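Local coordinates for protein acetate CoA-transferase subunit beta (Escherichia coli DH5[alpha], PDB 5DBN) that is the beta subunit of an enzyme that transfers coenzyme A from acetyl-CoA to acetoacetate and other short-chain fatty acids by way of a covalent enzyme-CoA intermediate, at residues B[18-23]-B[40-45]; B[47-52]-B[76-81]. All coordinates share one frame; numbering follows the deposited sequence.

Contact 1. Residues B[18-23]-B[40-45]; sequences GDIVNL and HITLQS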
ATOM      1  N   GLY B  18       7.574  11.470  23.632  1.00 34.74           N
ATOM      2  CA  GLY B  18       7.024  11.606  22.294  1.00 32.54           C
ATOM      3  C   GLY B  18       7.333  10.443  21.367  1.00 30.67           C
ATOM      4  O   GLY B  18       6.926  10.449  20.205  1.00 30.64           O
ATOM      5  N   ASP B  19       8.042   9.439  21.876  1.00 29.23           N
ATOM      6  CA  ASP B  19       8.416   8.274  21.078  1.00 26.70           C
ATOM      7  C   ASP B  19       7.216   7.430  20.655  1.00 24.53           C
ATOM      8  O   ASP B  19       6.252   7.280  21.405  1.00 24.34           O
ATOM      9  CB  ASP B  19       9.391   7.386  21.858  1.00 26.90           C
ATOM     10  CG  ASP B  19      10.834   7.831  21.722  1.00 27.48           C
ATOM     11  OD1 ASP B  19      11.084   8.938  21.198  1.00 28.63           O
ATOM     12  OD2 ASP B  19      11.722   7.068  22.157  1.00 26.74           O
ATOM     13  N   ILE B  20       7.283   6.900  19.436  1.00 23.05           N
ATOM     14  CA  ILE B  20       6.355   5.871  18.981  1.00 21.43           C
ATOM     15  C   ILE B  20       6.963   4.521  19.330  1.00 22.31           C
ATOM     16  O   ILE B  20       8.027   4.164  18.820  1.00 22.48           O
ATOM     17  CB  ILE B  20       6.082   5.957  17.467  1.00 19.99           C
ATOM     18  CG1 ILE B  20       5.677   7.378  17.075  1.00 20.90           C
ATOM     19  CG2 ILE B  20       5.005   4.959  17.058  1.00 18.55           C
ATOM     20  CD1 ILE B  20       4.446   7.899  17.794  1.00 22.03           C
ATOM     21  N   VAL B  21       6.286   3.778  20.201  1.00 22.92           N
ATOM     22  CA  VAL B  21       6.850   2.562  20.782  1.00 22.69           C
ATOM     23  C   VAL B  21       6.010   1.325  20.473  1.00 22.28           C
ATOM     24  O   VAL B  21       4.784   1.395  20.427  1.00 22.64           O
ATOM     25  CB  VAL B  21       6.989   2.705  22.316  1.00 22.64           C
ATOM     26  CG1 VAL B  21       7.602   1.446  22.932  1.00 22.50           C
ATOM     27  CG2 VAL B  21       7.831   3.929  22.659  1.00 23.31           C
ATOM     28  N   ASN B  22       6.684   0.198  20.263  1.00 22.86           N
ATOM     29  CA  ASN B  22       6.016  -1.098  20.177  1.00 24.70           C
ATOM     30  C   ASN B  22       6.495  -2.057  21.261  1.00 24.92           C
ATOM     31  O   ASN B  22       7.689  -2.318  21.384  1.00 24.67           O
ATOM     32  CB  ASN B  22       6.235  -1.736  18.807  1.00 25.53           C
ATOM     33  CG  ASN B  22       5.416  -2.998  18.625  1.00 27.40           C
ATOM     34  OD1 ASN B  22       5.787  -4.068  19.106  1.00 28.66           O
ATOM     35  ND2 ASN B  22       4.290  -2.876  17.937  1.00 27.93           N
ATOM     36  N   LEU B  23       5.550  -2.588  22.030  1.00 25.68           N
ATOM     37  CA  LEU B  23       5.851  -3.521  23.113  1.00 26.54           C
ATOM     38  C   LEU B  23       5.366  -4.932  22.784  1.00 25.66           C
ATOM     39  O   LEU B  23       4.167  -5.166  22.617  1.00 25.97           O
ATOM     40  CB  LEU B  23       5.208  -3.047  24.417  1.00 28.12           C
ATOM     41  CG  LEU B  23       5.649  -1.685  24.958  1.00 28.35           C
ATOM     42  CD1 LEU B  23       4.881  -1.363  26.229  1.00 29.64           C
ATOM     43  CD2 LEU B  23       7.157  -1.639  25.205  1.00 28.34           C
ATOM     44  N   HIS B  40       5.835  10.847  27.804  1.00 39.85           N
ATOM     45  CA  HIS B  40       4.599  10.419  27.159  1.00 39.66           C
ATOM     46  C   HIS B  40       4.908   9.766  25.823  1.00 35.28           C
ATOM     47  O   HIS B  40       5.549  10.368  24.960  1.00 35.46           O
ATOM     48  CB  HIS B  40       3.655  11.604  26.964  1.00 43.10           C
ATOM     49  CG  HIS B  40       3.415  12.393  28.212  1.00 47.85           C
ATOM     50  ND1 HIS B  40       2.465  12.040  29.144  1.00 50.06           N
ATOM     51  CD2 HIS B  40       4.004  13.519  28.681  1.00 50.69           C
ATOM     52  CE1 HIS B  40       2.477  12.913  30.136  1.00 53.28           C
ATOM     53  NE2 HIS B  40       3.402  13.821  29.879  1.00 53.75           N
ATOM     54  N   ILE B  41       4.448   8.530  25.662  1.00 31.37           N
ATOM     55  CA  ILE B  41       4.675   7.773  24.439  1.00 26.29           C
ATOM     56  C   ILE B  41       3.356   7.380  23.793  1.00 24.21           C
ATOM     57  O   ILE B  41       2.298   7.461  24.416  1.00 24.74           O
ATOM     58  CB  ILE B  41       5.500   6.499  24.709  1.00 24.82           C
ATOM     59  CG1 ILE B  41       4.767   5.583  25.697  1.00 24.62           C
ATOM     60  CG2 ILE B  41       6.880   6.871  25.238  1.00 26.17           C
ATOM     61  CD1 ILE B  41       5.420   4.230  25.882  1.00 23.77           C
ATOM     62  N   THR B  42       3.437   6.956  22.538  1.00 22.25           N
ATOM     63  CA  THR B  42       2.286   6.430  21.822  1.00 22.75           C
ATOM     64  C   THR B  42       2.575   4.980  21.465  1.00 22.24           C
ATOM     65  O   THR B  42       3.553   4.684  20.780  1.00 21.50           O
ATOM     66  CB  THR B  42       1.988   7.244  20.554  1.00 22.45           C
ATOM     67  OG1 THR B  42       1.894   8.633  20.890  1.00 24.37           O
ATOM     68  CG2 THR B  42       0.687   6.788  19.913  1.00 20.87           C
ATOM     69  N   LEU B  43       1.726   4.076  21.944  1.00 23.54           N
ATOM     70  CA  LEU B  43       1.916   2.651  21.708  1.00 24.03           C
ATOM     71  C   LEU B  43       1.249   2.202  20.413  1.00 23.45           C
ATOM     72  O   LEU B  43       0.083   2.511  20.157  1.00 23.34           O
ATOM     73  CB  LEU B  43       1.375   1.841  22.888  1.00 25.13           C
ATOM     74  CG  LEU B  43       2.153   2.000  24.195  1.00 26.71           C
ATOM     75  CD1 LEU B  43       1.422   1.295  25.323  1.00 28.83           C
ATOM     76  CD2 LEU B  43       3.556   1.439  24.056  1.00 21.60           C
ATOM     77  N   GLN B  44       2.008   1.463  19.611  1.00 23.22           N
ATOM     78  CA  GLN B  44       1.532   0.936  18.338  1.00 22.51           C
ATOM     79  C   GLN B  44       1.209  -0.546  18.494  1.00 23.43           C
ATOM     80  O   GLN B  44       1.986  -1.299  19.083  1.00 23.11           O
ATOM     81  CB  GLN B  44       2.589   1.153  17.247  1.00 20.40           C
ATOM     82  CG  GLN B  44       2.085   0.974  15.816  1.00 19.40           C
ATOM     83  CD  GLN B  44       2.205  -0.453  15.304  1.00 18.91           C
ATOM     84  OE1 GLN B  44       2.596  -1.365  16.034  1.00 18.34           O
ATOM     85  NE2 GLN B  44       1.868  -0.649  14.034  1.00 19.00           N
ATOM     86  N   SER B  45       0.058  -0.955  17.968  1.00 24.75           N
ATOM     87  CA  SER B  45      -0.370  -2.348  18.026  1.00 26.42           C
ATOM     88  C   SER B  45      -0.331  -2.945  16.619  1.00 27.78           C
ATOM     89  O   SER B  45      -0.915  -2.388  15.688  1.00 26.51           O
ATOM     90  CB  SER B  45      -1.772  -2.453  18.632  1.00 27.21           C
ATOM     91  OG  SER B  45      -2.027  -3.758  19.127  1.00 27.56           O
TER
HETATM   92  O   HOH W   1       4.093  10.492  20.751  1.00 38.06           O
HETATM   93  O   HOH W   2       2.825  -1.905  21.396  1.00 17.38           O

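Contact 2. Residues B[47-52]-B[76-81]; sequences NGFLGL and AAMFDS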
ATOM      1  N   ASN B  47      -1.713  -5.335  15.089  1.00 32.02           N
ATOM      2  CA  ASN B  47      -2.979  -5.673  14.445  1.00 31.27           C
ATOM      3  C   ASN B  47      -3.670  -4.459  13.818  1.00 30.39           C
ATOM      4  O   ASN B  47      -4.713  -4.598  13.180  1.00 31.29           O
ATOM      5  CB  ASN B  47      -3.911  -6.372  15.443  1.00 32.16           C
ATOM      6  CG  ASN B  47      -4.003  -5.650  16.770  1.00 31.85           C
ATOM      7  OD1 ASN B  47      -3.065  -4.971  17.186  1.00 31.03           O
ATOM      8  ND2 ASN B  47      -5.129  -5.816  17.456  1.00 32.75           N
ATOM      9  N   GLY B  48      -3.089  -3.274  14.005  1.00 29.16           N
ATOM     10  CA  GLY B  48      -3.412  -2.128  13.170  1.00 27.93           C
ATOM     11  C   GLY B  48      -4.016  -0.908  13.838  1.00 27.87           C
ATOM     12  O   GLY B  48      -5.081  -0.448  13.430  1.00 28.14           O
ATOM     13  N   PHE B  49      -3.346  -0.368  14.851  1.00 27.82           N
ATOM     14  CA  PHE B  49      -3.727   0.942  15.377  1.00 26.95           C
ATOM     15  C   PHE B  49      -2.654   1.584  16.253  1.00 25.76           C
ATOM     16  O   PHE B  49      -1.780   0.906  16.796  1.00 24.95           O
ATOM     17  CB  PHE B  49      -5.049   0.845  16.150  1.00 27.47           C
ATOM     18  CG  PHE B  49      -5.026  -0.108  17.311  1.00 27.08           C
ATOM     19  CD1 PHE B  49      -5.313  -1.450  17.129  1.00 27.16           C
ATOM     20  CD2 PHE B  49      -4.762   0.345  18.592  1.00 27.05           C
ATOM     21  CE1 PHE B  49      -5.311  -2.325  18.195  1.00 27.90           C
ATOM     22  CE2 PHE B  49      -4.760  -0.526  19.664  1.00 27.69           C
ATOM     23  CZ  PHE B  49      -5.036  -1.863  19.466  1.00 27.91           C
ATOM     24  N   LEU B  50      -2.726   2.909  16.350  1.00 25.92           N
ATOM     25  CA  LEU B  50      -1.852   3.697  17.212  1.00 25.71           C
ATOM     26  C   LEU B  50      -2.653   4.290  18.361  1.00 27.87           C
ATOM     27  O   LEU B  50      -3.818   4.657  18.191  1.00 29.40           O
ATOM     28  CB  LEU B  50      -1.170   4.813  16.417  1.00 24.35           C
ATOM     29  CG  LEU B  50       0.000   4.392  15.531  1.00 22.46           C
ATOM     30  CD1 LEU B  50       0.287   5.451  14.486  1.00 22.63           C
ATOM     31  CD2 LEU B  50       1.231   4.143  16.381  1.00 21.02           C
ATOM     32  N   GLY B  51      -2.020   4.390  19.526  1.00 27.92           N
ATOM     33  CA  GLY B  51      -2.666   4.926  20.707  1.00 29.39           C
ATOM     34  C   GLY B  51      -3.218   3.827  21.593  1.00 31.19           C
ATOM     35  O   GLY B  51      -4.277   3.985  22.203  1.00 33.19           O
ATOM     36  N   LEU B  52      -2.493   2.713  21.673  1.00 31.43           N
ATOM     37  CA  LEU B  52      -2.899   1.586  22.509  1.00 33.31           C
ATOM     38  C   LEU B  52      -2.873   1.973  23.979  1.00 35.62           C
ATOM     39  O   LEU B  52      -2.008   2.732  24.417  1.00 37.03           O
ATOM     40  CB  LEU B  52      -1.986   0.382  22.272  1.00 32.74           C
ATOM     41  CG  LEU B  52      -2.225  -0.848  23.152  1.00 34.06           C
ATOM     42  CD1 LEU B  52      -3.596  -1.450  22.898  1.00 35.09           C
ATOM     43  CD2 LEU B  52      -1.140  -1.881  22.928  1.00 33.51           C
ATOM     44  N   ALA B  76      -6.478   8.123  19.184  1.00 24.71           N
ATOM     45  CA  ALA B  76      -6.055   6.855  18.611  1.00 23.43           C
ATOM     46  C   ALA B  76      -6.480   6.774  17.149  1.00 28.76           C
ATOM     47  O   ALA B  76      -7.495   7.352  16.756  1.00 23.37           O
ATOM     48  CB  ALA B  76      -6.636   5.697  19.402  1.00 24.12           C
ATOM     49  N   ALA B  77      -5.700   6.050  16.351  1.00 21.48           N
ATOM     50  CA  ALA B  77      -5.972   5.913  14.924  1.00 24.75           C
ATOM     51  C   ALA B  77      -5.975   4.449  14.506  1.00 26.22           C
ATOM     52  O   ALA B  77      -5.125   3.670  14.936  1.00 19.97           O
ATOM     53  CB  ALA B  77      -4.945   6.691  14.114  1.00 20.32           C
ATOM     54  N   MET B  78      -6.944   4.090  13.669  1.00 20.76           N
ATOM     55  CA  MET B  78      -7.063   2.737  13.139  1.00 20.61           C
ATOM     56  C   MET B  78      -6.544   2.680  11.705  1.00 20.02           C
ATOM     57  O   MET B  78      -6.670   3.645  10.954  1.00 20.09           O
ATOM     58  CB  MET B  78      -8.520   2.275  13.194  1.00 21.72           C
ATOM     59  CG  MET B  78      -9.119   2.272  14.598  1.00 22.72           C
ATOM     60  SD  MET B  78      -8.377   1.027  15.677  1.00 22.71           S
ATOM     61  CE  MET B  78      -8.649   1.748  17.293  1.00 31.66           C
ATOM     62  N   PHE B  79      -5.967   1.542  11.329  1.00 21.15           N
ATOM     63  CA  PHE B  79      -5.483   1.325   9.967  1.00 19.43           C
ATOM     64  C   PHE B  79      -5.296  -0.170   9.707  1.00 19.55           C
ATOM     65  O   PHE B  79      -5.277  -0.960  10.650  1.00 19.62           O
ATOM     66  CB  PHE B  79      -4.174   2.082   9.742  1.00 18.77           C
ATOM     67  CG  PHE B  79      -3.214   1.988  10.894  1.00 18.43           C
ATOM     68  CD1 PHE B  79      -2.440   0.855  11.082  1.00 17.89           C
ATOM     69  CD2 PHE B  79      -3.086   3.038  11.791  1.00 18.21           C
ATOM     70  CE1 PHE B  79      -1.557   0.769  12.142  1.00 17.51           C
ATOM     71  CE2 PHE B  79      -2.204   2.957  12.853  1.00 19.68           C
ATOM     72  CZ  PHE B  79      -1.438   1.819  13.028  1.00 17.52           C
ATOM     73  N   ASP B  80      -5.165  -0.561   8.439  1.00 22.63           N
ATOM     74  CA  ASP B  80      -5.023  -1.980   8.104  1.00 23.18           C
ATOM     75  C   ASP B  80      -3.593  -2.467   8.336  1.00 21.85           C
ATOM     76  O   ASP B  80      -2.718  -1.698   8.732  1.00 21.88           O
ATOM     77  CB  ASP B  80      -5.462  -2.261   6.654  1.00 24.72           C
ATOM     78  CG  ASP B  80      -4.638  -1.520   5.616  1.00 25.74           C
ATOM     79  OD1 ASP B  80      -3.392  -1.529   5.693  1.00 25.94           O
ATOM     80  OD2 ASP B  80      -5.250  -0.943   4.693  1.00 26.72           O
ATOM     81  N   SER B  81      -3.372  -3.752   8.090  1.00 21.44           N
ATOM     82  CA  SER B  81      -2.097  -4.391   8.399  1.00 21.25           C
ATOM     83  C   SER B  81      -0.963  -3.946   7.476  1.00 21.37           C
ATOM     84  O   SER B  81       0.195  -3.902   7.890  1.00 20.94           O
ATOM     85  CB  SER B  81      -2.249  -5.911   8.331  1.00 22.02           C
ATOM     86  OG  SER B  81      -3.247  -6.358   9.232  1.00 21.60           O
TER

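Contact 1. Residues B[18-23]-B[40-45]
Ile-20 pairs with Thr-42 and Val-21 with Leu-43 in parallel, the two strands twisting 49° against each other at the edge of the main sheet, where 42-45 is outermost within the chain. This is the parallel part of the mixed main sheet of the CoA-transferase fold, which runs 42-45, 20-23, 95-98, 135-138. The ladder runs from Thr-42 N to Asp-19 O, from Val-21 N to Thr-42 O and from Gln-44 N to Val-21 O; ahead of it, Gly-18 N donates to His-40 O (2.7 Å).

Val-21, Leu-23, Ile-41 and Leu-43 make the apolar part. CG2 of Val-21, beside its backbone N, touches Ile-41 CG2 at 4.0 Å, while Leu-43 CD2 lies close to Val-21 CB and reaches Leu-23 CD1 at 3.8 Å. On the face shared with Thr-42, opposite Val-21 and Leu-43, Ile-20 CD1 lies alongside Thr-42 CB (3.8 Å).

Asn-22 and Gln-44 supply the polar end, next to the predicted active-site residue Glu-46, whose OE1 also accepts from Asn-22 ND2. Gln-44 NE2 is held by Ser-84. With the amide planes 48° apart, Asn-22 ND2 meets Gln-44 OE1 at 3.0 Å in a bent bond (N-H...O 133°), although the oxygen lies almost in the Asn-22 amide plane.

Contact 2. Residues B[47-52]-B[76-81]
Phe-49 and Met-78 form a non-hydrogen-bonded antiparallel pair and Leu-50 and Ala-77 the hydrogen-bonded pair beside it, a short ladder just after the predicted active-site residue Glu-46. A G1 beta bulge sets Gly-48 and Phe-49 together against Ser-45. Leu-50 and Ala-77 exchange both backbone bonds, and Phe-79 N reaches Gly-48 O at 3.0 Å from above the carbonyl plane.

Phe-79 buries more surface than any other residue of the contact. Its CG sits between the backbone N and the carbonyl carbon (chi1 42°), which lays the ring against the opposite backbone. One face receives Gly-48 C and Phe-49 CA; the latter makes a CH-pi contact 3.8 Å from the ring centroid, 29° off the normal. Leu-50 CG meets the same ring at its edge, in plane, 3.8 Å from Phe-79 CE2. Ser-84 and Leu-87 of helix 81-89 also pack on Phe-79, and Asp-80 caps that helix with OD1 on Met-83 N.

On the sheet face shared by Phe-49 and Met-78, the two side chains lie side by side and point the same way. Met-78 bends at chi2 (-68°) and brings SD to Phe-49 CB at 3.4 Å, making an oblique Met-aromatic contact with SD 4.8 Å from the Phe-49 ring centroid. Val-72 touches both residues.

Gly-48 and Gly-51, which flank Phe-49 and Leu-50 in the chain, both have positive phi, and the chain turns a corner at Leu-50. That residue still makes both of its bonds to Ala-77: Leu-50 N donates to Ala-77 O at 2.9 Å, and Ala-77 N donates to Leu-50 O at 3.0 Å.

In the fold
Strand 42-45 of contact 1 also borders contact 2. In contact 1 it lies along 20-23 at the margin of the main sheet, and Leu-43 O turns outward to probable hydrogen bonds with the N atoms of Gly-51 and Leu-52 in contact 2. Gln-44 CG packs on Leu-50 CD2 between them. The predicted active-site Glu-46 falls in the single-residue gap from one to the other. Contact 1 is partly buried, with parallel pairing, aliphatic side chains and an amide pair. Contact 2 is buried throughout, farther from the chain's centre yet covered by two other chains; its pairing is antiparallel and its side-chain contacts are aromatic, sulfur and aliphatic.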